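PDB 6INX: N-acetylglucosaminidase from Paenibacillus barengoltzii, which hydrolyses the glycosidic bonds of beta-linked N-acetylglucosamine in glycans, probably by the substrate-assisted retaining mechanism of glycoside hydrolase family 18. Local coordinates for residues 30-35 with 48-53; 263-266 with 272-275; 308-313 with 336-341. All blocks are in the same frame, centred on the assembly; numbering follows the deposited sequence.

Interaction 1. Residues 30-35 with 48-53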
loop_
_atom_site.group_PDB
_atom_site.type_symbol
_atom_site.label_atom_id
_atom_site.label_comp_id
_atom_site.label_asym_id
_atom_site.label_seq_id
_atom_site.Cartn_x
_atom_site.Cartn_y
_atom_site.Cartn_z
ATOM N N ILE A 30 -2.344 30.178 9.029
ATOM C CA ILE A 30 -2.261 30.113 7.577
ATOM C C ILE A 30 -0.882 29.582 7.226
ATOM O O ILE A 30 0.116 30.032 7.794
ATOM C CB ILE A 30 -2.485 31.492 6.937
ATOM C CG1 ILE A 30 -3.960 31.882 7.010
ATOM C CG2 ILE A 30 -2.001 31.501 5.489
ATOM C CD1 ILE A 30 -4.195 33.332 6.624
ATOM N N ASN A 31 -0.829 28.609 6.307
ATOM C CA ASN A 31 0.420 28.099 5.742
ATOM C C ASN A 31 0.539 28.634 4.317
ATOM O O ASN A 31 -0.255 28.268 3.443
ATOM C CB ASN A 31 0.417 26.574 5.703
ATOM C CG ASN A 31 0.190 25.942 7.060
ATOM O OD1 ASN A 31 -0.573 24.973 7.181
ATOM N ND2 ASN A 31 0.854 26.459 8.080
ATOM N N ILE A 32 1.522 29.500 4.077
ATOM C CA ILE A 32 1.656 30.124 2.763
ATOM C C ILE A 32 2.439 29.194 1.842
ATOM O O ILE A 32 3.585 28.849 2.131
ATOM C CB ILE A 32 2.357 31.482 2.874
ATOM C CG1 ILE A 32 1.554 32.434 3.751
ATOM C CG2 ILE A 32 2.519 32.088 1.487
ATOM C CD1 ILE A 32 2.238 33.781 3.914
ATOM N N ALA A 33 1.848 28.834 0.703
ATOM C CA ALA A 33 2.445 27.881 -0.233
ATOM C C ALA A 33 2.916 28.608 -1.490
ATOM O O ALA A 33 2.110 29.282 -2.144
ATOM C CB ALA A 33 1.392 26.841 -0.617
ATOM N N PHE A 34 4.198 28.471 -1.854
ATOM C CA PHE A 34 5.254 27.734 -1.134
ATOM C C PHE A 34 6.561 28.490 -1.351
ATOM O O PHE A 34 6.817 28.970 -2.459
ATOM C CB PHE A 34 5.524 26.377 -1.790
ATOM C CG PHE A 34 4.544 25.296 -1.448
ATOM C CD1 PHE A 34 4.446 24.810 -0.154
ATOM C CD2 PHE A 34 3.758 24.716 -2.439
ATOM C CE1 PHE A 34 3.552 23.790 0.152
ATOM C CE2 PHE A 34 2.868 23.692 -2.134
ATOM C CZ PHE A 34 2.772 23.230 -0.841
ATOM N N GLY A 35 7.420 28.548 -0.341
ATOM C CA GLY A 35 8.821 28.810 -0.600
ATOM C C GLY A 35 9.497 27.603 -1.219
ATOM O O GLY A 35 8.996 26.479 -1.160
ATOM N N GLN A 48 4.706 36.823 -4.244
ATOM C CA GLN A 48 4.324 38.167 -4.661
ATOM C C GLN A 48 3.574 38.985 -3.618
ATOM O O GLN A 48 3.634 40.215 -3.668
ATOM C CB GLN A 48 3.495 38.109 -5.952
ATOM C CG GLN A 48 4.337 37.867 -7.198
ATOM C CD GLN A 48 5.678 38.580 -7.142
ATOM O OE1 GLN A 48 6.730 37.948 -7.032
ATOM N NE2 GLN A 48 5.645 39.906 -7.212
ATOM N N ASN A 49 2.882 38.354 -2.670
ATOM C CA ASN A 49 1.948 39.071 -1.809
ATOM C C ASN A 49 2.378 39.107 -0.345
ATOM O O ASN A 49 1.540 39.334 0.535
ATOM C CB ASN A 49 0.540 38.489 -1.950
ATOM C CG ASN A 49 -0.056 38.748 -3.314
ATOM O OD1 ASN A 49 -0.089 39.885 -3.781
ATOM N ND2 ASN A 49 -0.537 37.696 -3.960
ATOM N N LEU A 50 3.670 38.918 -0.066
ATOM C CA LEU A 50 4.120 38.853 1.319
ATOM C C LEU A 50 4.010 40.192 2.038
ATOM O O LEU A 50 3.997 40.210 3.275
ATOM C CB LEU A 50 5.550 38.313 1.391
ATOM C CG LEU A 50 5.780 36.902 0.824
ATOM C CD1 LEU A 50 7.175 36.416 1.183
ATOM C CD2 LEU A 50 4.720 35.917 1.315
ATOM N N LYS A 51 3.919 41.300 1.299
ATOM C CA LYS A 51 3.725 42.605 1.924
ATOM C C LYS A 51 2.336 42.768 2.522
ATOM O O LYS A 51 2.122 43.704 3.303
ATOM C CB LYS A 51 3.983 43.730 0.916
ATOM C CG LYS A 51 5.411 43.804 0.403
ATOM C CD LYS A 51 6.421 43.715 1.529
ATOM C CE LYS A 51 7.632 44.596 1.249
ATOM N NZ LYS A 51 7.734 44.968 -0.191
ATOM N N LEU A 52 1.399 41.880 2.186
ATOM C CA LEU A 52 0.049 41.917 2.735
ATOM C C LEU A 52 -0.033 41.369 4.154
ATOM O O LEU A 52 -1.053 41.574 4.818
ATOM C CB LEU A 52 -0.894 41.129 1.814
ATOM C CG LEU A 52 -2.406 41.210 2.034
ATOM C CD1 LEU A 52 -2.889 42.654 2.017
ATOM C CD2 LEU A 52 -3.147 40.374 1.001
ATOM N N LEU A 53 1.011 40.697 4.638
ATOM C CA LEU A 53 0.899 39.985 5.909
ATOM C C LEU A 53 0.602 40.870 7.117
ATOM O O LEU A 53 -0.245 40.472 7.935
ATOM C CB LEU A 53 2.118 39.081 6.133
ATOM C CG LEU A 53 2.410 38.071 5.023
ATOM C CD1 LEU A 53 3.540 37.155 5.471
ATOM C CD2 LEU A 53 1.167 37.272 4.636
#
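Ile32, Leu50 and Leu53 form a small, buried, wholly apolar contact on the outer side of the TIM barrel. Ile32 lies on the barrel strand 29-38. Leu50 and Leu53 belong to the loop that leads into helix 53-59. That helix precedes strand 64-70, which pairs in parallel with strand 29-38, so the contact ties strand to helix start within one beta-alpha-beta crossover.

Ile32 CD1 makes every close contact between the segments. The two leucines share it about equally in area, Leu53 at closer range. Ile32 and Leu53 reach toward each other tip to tip. Ile32 CD1 lies 3.7 Å from Leu53 CD2 and 3.9 Å from Leu53 CD1, so one methyl faces both arms of the fork. Leu50 adds a looser touch, with its CD2 4.2 Å from Ile32 CD1. The side chain of Ile32 is fully stretched at its end (chi2 179°), which carries CD1 well out from the strand. This suits a backbone gap of 9.2 Å between Ile32 CA and Leu50 CA.

The segment 48-53 takes its shape from a 3-10 turn at 50-52. Leu52 N donates to Asn49 O at 3.0 Å, and the turn brings both leucines round to Ile32. Asp13 accepts from the backbone N of Gln48 and of Asn49 just ahead of it. Ile65, Tyr101 and Leu103 continue the apolar layer around the three side chains.

No hydrogen bond or charge crosses between the segments. The contact therefore rests on dispersion and on the exclusion of water, with no directional bond between loop and strand.

Interaction 2. Residues 263-266 with 272-275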
loop_
_atom_site.group_PDB
_atom_site.type_symbol
_atom_site.label_atom_id
_atom_site.label_comp_id
_atom_site.label_asym_id
_atom_site.label_seq_id
_atom_site.Cartn_x
_atom_site.Cartn_y
_atom_site.Cartn_z
ATOM N N PRO A 263 -12.017 17.255 -9.925
ATOM C CA PRO A 263 -12.473 18.633 -9.725
ATOM C C PRO A 263 -12.240 19.102 -8.294
ATOM O O PRO A 263 -12.270 18.320 -7.341
ATOM C CB PRO A 263 -13.972 18.555 -10.043
ATOM C CG PRO A 263 -14.121 17.311 -10.896
ATOM C CD PRO A 263 -13.090 16.359 -10.394
ATOM N N ASP A 264 -11.996 20.404 -8.140
ATOM C CA ASP A 264 -12.003 20.960 -6.795
ATOM C C ASP A 264 -13.431 21.040 -6.266
ATOM O O ASP A 264 -14.403 20.779 -6.985
ATOM C CB ASP A 264 -11.264 22.303 -6.721
ATOM C CG ASP A 264 -11.921 23.410 -7.534
ATOM O OD1 ASP A 264 -13.087 23.293 -7.952
ATOM O OD2 ASP A 264 -11.240 24.438 -7.748
ATOM N N PHE A 265 -13.568 21.392 -4.988
ATOM C CA PHE A 265 -14.905 21.385 -4.405
ATOM C C PHE A 265 -15.835 22.377 -5.099
ATOM O O PHE A 265 -17.027 22.102 -5.256
ATOM C CB PHE A 265 -14.881 21.601 -2.893
ATOM C CG PHE A 265 -16.216 21.370 -2.251
ATOM C CD1 PHE A 265 -16.661 20.084 -2.007
ATOM C CD2 PHE A 265 -17.048 22.432 -1.943
ATOM C CE1 PHE A 265 -17.896 19.851 -1.437
ATOM C CE2 PHE A 265 -18.292 22.209 -1.366
ATOM C CZ PHE A 265 -18.713 20.915 -1.116
ATOM N N THR A 266 -15.315 23.541 -5.505
ATOM C CA THR A 266 -16.124 24.476 -6.294
ATOM C C THR A 266 -16.769 23.777 -7.483
ATOM O O THR A 266 -17.986 23.870 -7.696
ATOM C CB THR A 266 -15.243 25.616 -6.806
ATOM O OG1 THR A 266 -14.534 26.204 -5.715
ATOM C CG2 THR A 266 -16.104 26.679 -7.507
ATOM N N TYR A 272 -20.915 18.225 -10.449
ATOM C CA TYR A 272 -20.807 16.776 -10.280
ATOM C C TYR A 272 -21.696 16.191 -9.198
ATOM O O TYR A 272 -22.237 15.099 -9.387
ATOM C CB TYR A 272 -19.350 16.379 -9.980
ATOM C CG TYR A 272 -18.417 16.497 -11.160
ATOM C CD1 TYR A 272 -17.843 17.721 -11.502
ATOM C CD2 TYR A 272 -18.097 15.384 -11.930
ATOM C CE1 TYR A 272 -16.978 17.832 -12.576
ATOM C CE2 TYR A 272 -17.229 15.487 -13.011
ATOM C CZ TYR A 272 -16.669 16.712 -13.325
ATOM O OH TYR A 272 -15.809 16.853 -14.391
ATOM N N ILE A 273 -21.842 16.853 -8.052
ATOM C CA ILE A 273 -22.537 16.230 -6.927
ATOM C C ILE A 273 -24.018 16.120 -7.276
ATOM O O ILE A 273 -24.705 17.134 -7.424
ATOM C CB ILE A 273 -22.327 17.000 -5.618
ATOM C CG1 ILE A 273 -20.847 16.987 -5.220
ATOM C CG2 ILE A 273 -23.192 16.387 -4.515
ATOM C CD1 ILE A 273 -20.517 17.905 -4.049
ATOM N N ASP A 274 -24.506 14.886 -7.416
ATOM C CA ASP A 274 -25.896 14.615 -7.793
ATOM C C ASP A 274 -26.321 15.391 -9.042
ATOM O O ASP A 274 -27.408 15.972 -9.111
ATOM C CB ASP A 274 -26.846 14.825 -6.617
ATOM C CG ASP A 274 -26.698 13.748 -5.571
ATOM O OD1 ASP A 274 -26.581 12.560 -5.962
ATOM O OD2 ASP A 274 -26.709 14.071 -4.365
ATOM N N ARG A 275 -25.452 15.378 -10.048
ATOM C CA ARG A 275 -25.662 16.124 -11.281
ATOM C C ARG A 275 -24.917 15.426 -12.411
ATOM O O ARG A 275 -23.933 14.719 -12.180
ATOM C CB ARG A 275 -25.131 17.556 -11.132
ATOM C CG ARG A 275 -25.544 18.512 -12.240
ATOM C CD ARG A 275 -25.059 19.921 -11.922
ATOM N NE ARG A 275 -25.367 20.259 -10.540
ATOM C CZ ARG A 275 -26.439 20.947 -10.165
ATOM N NH1 ARG A 275 -27.301 21.382 -11.076
ATOM N NH2 ARG A 275 -26.650 21.192 -8.878
#
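Pro263 and Tyr272 meet with their side chains crossing at about a right angle, the proline laid against one face of the tyrosine ring. Pro263 CG sits 3.3 Å above the ring plane, offset toward the rim on the CE1 side. It is 3.7 Å from the Tyr272 ring centroid and 27° off the ring normal, which makes a CH-pi contact. The closest pair is Pro263 CG and Tyr272 CE1, at 3.4 Å.

A looser pair lies alongside. Phe265 starts off away from segment 272-275, but its CG stands opposite the backbone N (chi1 -170°) and the ring swings back. Its CE1 comes 4.2 Å from Ile273 CD1, and the two side chains cross obliquely. A leucine in place of Tyr272 would probably cost Pro263 its flat aromatic platform and leave Phe278 without its edge-to-face ring partner.

Tyr272 also opens a type II beta turn that ends at Arg275. The contact thus brackets helix 265-272, joining the end of strand 260-264 to the turn that starts at Tyr272. Leu268 of that helix and Leu291 of strand 288-292 line the apolar side, while Phe265 leans on Arg333 and Leu334 of helix 333-341.

Interaction 3. Residues 308-313 with 336-341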
loop_
_atom_site.group_PDB
_atom_site.type_symbol
_atom_site.label_atom_id
_atom_site.label_comp_id
_atom_site.label_asym_id
_atom_site.label_seq_id
_atom_site.Cartn_x
_atom_site.Cartn_y
_atom_site.Cartn_z
ATOM N N TYR A 308 -17.385 14.753 10.806
ATOM C CA TYR A 308 -16.882 13.535 11.431
ATOM C C TYR A 308 -15.409 13.669 11.803
ATOM O O TYR A 308 -14.990 13.206 12.870
ATOM C CB TYR A 308 -17.101 12.326 10.517
ATOM C CG TYR A 308 -18.482 11.709 10.623
ATOM C CD1 TYR A 308 -18.837 10.944 11.729
ATOM C CD2 TYR A 308 -19.416 11.877 9.609
ATOM C CE1 TYR A 308 -20.100 10.373 11.828
ATOM C CE2 TYR A 308 -20.686 11.307 9.698
ATOM C CZ TYR A 308 -21.016 10.562 10.812
ATOM O OH TYR A 308 -22.272 9.991 10.913
ATOM N N LYS A 309 -14.613 14.313 10.949
ATOM C CA LYS A 309 -13.202 14.518 11.267
ATOM C C LYS A 309 -13.031 15.401 12.498
ATOM O O LYS A 309 -12.170 15.138 13.344
ATOM C CB LYS A 309 -12.474 15.118 10.063
ATOM C CG LYS A 309 -12.311 14.150 8.884
ATOM C CD LYS A 309 -11.462 14.754 7.768
ATOM C CE LYS A 309 -11.293 13.756 6.620
ATOM N NZ LYS A 309 -10.404 14.256 5.519
ATOM N N CYS A 310 -13.864 16.440 12.626
ATOM C CA CYS A 310 -13.787 17.321 13.789
ATOM C C CYS A 310 -14.186 16.597 15.069
ATOM O O CYS A 310 -13.525 16.751 16.105
ATOM C CB CYS A 310 -14.678 18.544 13.578
ATOM S SG CYS A 310 -14.105 19.668 12.302
ATOM N N ASP A 311 -15.263 15.802 15.019
ATOM C CA ASP A 311 -15.661 15.021 16.187
ATOM C C ASP A 311 -14.554 14.066 16.608
ATOM O O ASP A 311 -14.342 13.837 17.805
ATOM C CB ASP A 311 -16.931 14.217 15.893
ATOM C CG ASP A 311 -18.138 15.092 15.594
ATOM O OD1 ASP A 311 -18.143 16.277 15.986
ATOM O OD2 ASP A 311 -19.095 14.585 14.972
ATOM N N TYR A 312 -13.851 13.480 15.630
ATOM C CA TYR A 312 -12.741 12.580 15.927
ATOM C C TYR A 312 -11.603 13.324 16.614
ATOM O O TYR A 312 -11.009 12.817 17.574
ATOM C CB TYR A 312 -12.261 11.937 14.619
ATOM C CG TYR A 312 -11.103 10.961 14.748
ATOM C CD1 TYR A 312 -9.778 11.385 14.590
ATOM C CD2 TYR A 312 -11.334 9.611 14.977
ATOM C CE1 TYR A 312 -8.721 10.489 14.701
ATOM C CE2 TYR A 312 -10.277 8.707 15.086
ATOM C CZ TYR A 312 -8.979 9.153 14.941
ATOM O OH TYR A 312 -7.940 8.249 15.054
ATOM N N VAL A 313 -11.295 14.533 16.146
ATOM C CA VAL A 313 -10.248 15.336 16.774
ATOM C C VAL A 313 -10.585 15.598 18.237
ATOM O O VAL A 313 -9.732 15.464 19.121
ATOM C CB VAL A 313 -10.045 16.644 15.986
ATOM C CG1 VAL A 313 -9.347 17.703 16.827
ATOM C CG2 VAL A 313 -9.251 16.375 14.709
ATOM N N ASP A 336 -16.250 26.933 6.644
ATOM C CA ASP A 336 -17.274 27.145 7.665
ATOM C C ASP A 336 -17.542 25.869 8.460
ATOM O O ASP A 336 -17.644 25.903 9.693
ATOM C CB ASP A 336 -18.558 27.644 7.006
ATOM C CG ASP A 336 -19.163 28.819 7.732
ATOM O OD1 ASP A 336 -18.412 29.544 8.419
ATOM O OD2 ASP A 336 -20.392 29.015 7.624
ATOM N N ALA A 337 -17.640 24.727 7.773
ATOM C CA ALA A 337 -17.876 23.463 8.458
ATOM C C ALA A 337 -16.744 23.131 9.422
ATOM O O ALA A 337 -16.983 22.642 10.534
ATOM C CB ALA A 337 -18.048 22.341 7.432
ATOM N N LEU A 338 -15.496 23.387 9.011
ATOM C CA LEU A 338 -14.357 23.151 9.888
ATOM C C LEU A 338 -14.411 24.067 11.103
ATOM O O LEU A 338 -14.224 23.624 12.246
ATOM C CB LEU A 338 -13.063 23.385 9.100
ATOM C CG LEU A 338 -11.788 22.735 9.607
ATOM C CD1 LEU A 338 -11.986 21.247 9.637
ATOM C CD2 LEU A 338 -10.630 23.105 8.682
ATOM N N TYR A 339 -14.665 25.356 10.872
ATOM C CA TYR A 339 -14.751 26.316 11.966
ATOM C C TYR A 339 -15.850 25.944 12.958
ATOM O O TYR A 339 -15.643 25.991 14.177
ATOM C CB TYR A 339 -14.993 27.710 11.388
ATOM C CG TYR A 339 -15.240 28.768 12.431
ATOM C CD1 TYR A 339 -14.211 29.212 13.251
ATOM C CD2 TYR A 339 -16.500 29.328 12.592
ATOM C CE1 TYR A 339 -14.431 30.180 14.210
ATOM C CE2 TYR A 339 -16.729 30.296 13.546
ATOM C CZ TYR A 339 -15.690 30.719 14.351
ATOM O OH TYR A 339 -15.911 31.688 15.305
ATOM N N GLN A 340 -17.024 25.559 12.455
ATOM C CA GLN A 340 -18.122 25.176 13.340
ATOM C C GLN A 340 -17.809 23.898 14.102
ATOM O O GLN A 340 -18.211 23.746 15.260
ATOM C CB GLN A 340 -19.389 24.956 12.527
ATOM C CG GLN A 340 -19.931 26.176 11.851
ATOM C CD GLN A 340 -20.962 25.799 10.812
ATOM O OE1 GLN A 340 -21.262 24.614 10.624
ATOM N NE2 GLN A 340 -21.492 26.792 10.115
ATOM N N GLY A 341 -17.124 22.951 13.457
ATOM C CA GLY A 341 -16.872 21.669 14.080
ATOM C C GLY A 341 -15.835 21.698 15.178
ATOM O O GLY A 341 -15.764 20.751 15.967
#
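Cys310 packs against Gly341 and Leu338 where two helices of the outer barrel layer come together. Helix 303-316 leads into barrel strand 320-324, and helix 333-341 follows that strand near the end of the chain. The contact is tight at one point and opens quickly around it.

The tight part is Cys310 on Gly341. Their CA atoms are only 5.3 Å apart. Cys310 CB rests on the glycine carbonyl, 3.4 Å from Gly341 O, and Cys310 SG lies 3.8 Å from Gly341 CA. The sulfur is turned opposite the cysteine's own carbonyl carbon (chi1 -69°), which directs it at the second helix. A side chain on Gly341 would probably run into that sulfur, so the bare backbone is what allows so close an approach. Leu338, one turn earlier, closes the inner side: its CD1 touches Cys310 SG at 3.8 Å. Leu338 also rests on Val321 and Phe323 of strand 320-324, so this side faces the barrel wall.

The outer side is looser. Ala337 gives almost nothing to segment 308-313 and rests instead on Glu303 and Ile306, earlier in the first helix. Gln340 and Tyr339 are exposed, and Tyr339 points away from the other helix. Asp311 stays beyond contact distance and pairs with Arg307 of its own helix in a salt bridge.

No hydrogen bond links the two segments. The pairing of thiol, methyl and bare backbone is held by van der Waals contact, and the close approach of Cys310 and Gly341 is consistent with how small both residues are. Gly341 O, next to Cys310 CB, accepts a hydrogen bond from Lys314 NZ, so the helix end keeps a polar partner beside the apolar contact.

The three contacts do not touch one another. Interactions 1 and 3 both belong to the outer layer of the TIM barrel, with centres 26 Å apart and nearest atoms about 10 Å apart. Interaction 2 lies in the alpha+beta insertion between barrel strands 230-235 and 320-324. Its centre is 28 Å from that of interaction 1 and 21 Å from that of interaction 3. Helix 333-341 bridges the last two: its early residues meet Phe265, and its later ones form interaction 3. In family 18 the catalytic cleft lies at the carboxyl ends of the barrel strands. The family's DxxDxDxE motif falls at strand 105-109, and none of the three contacts includes it.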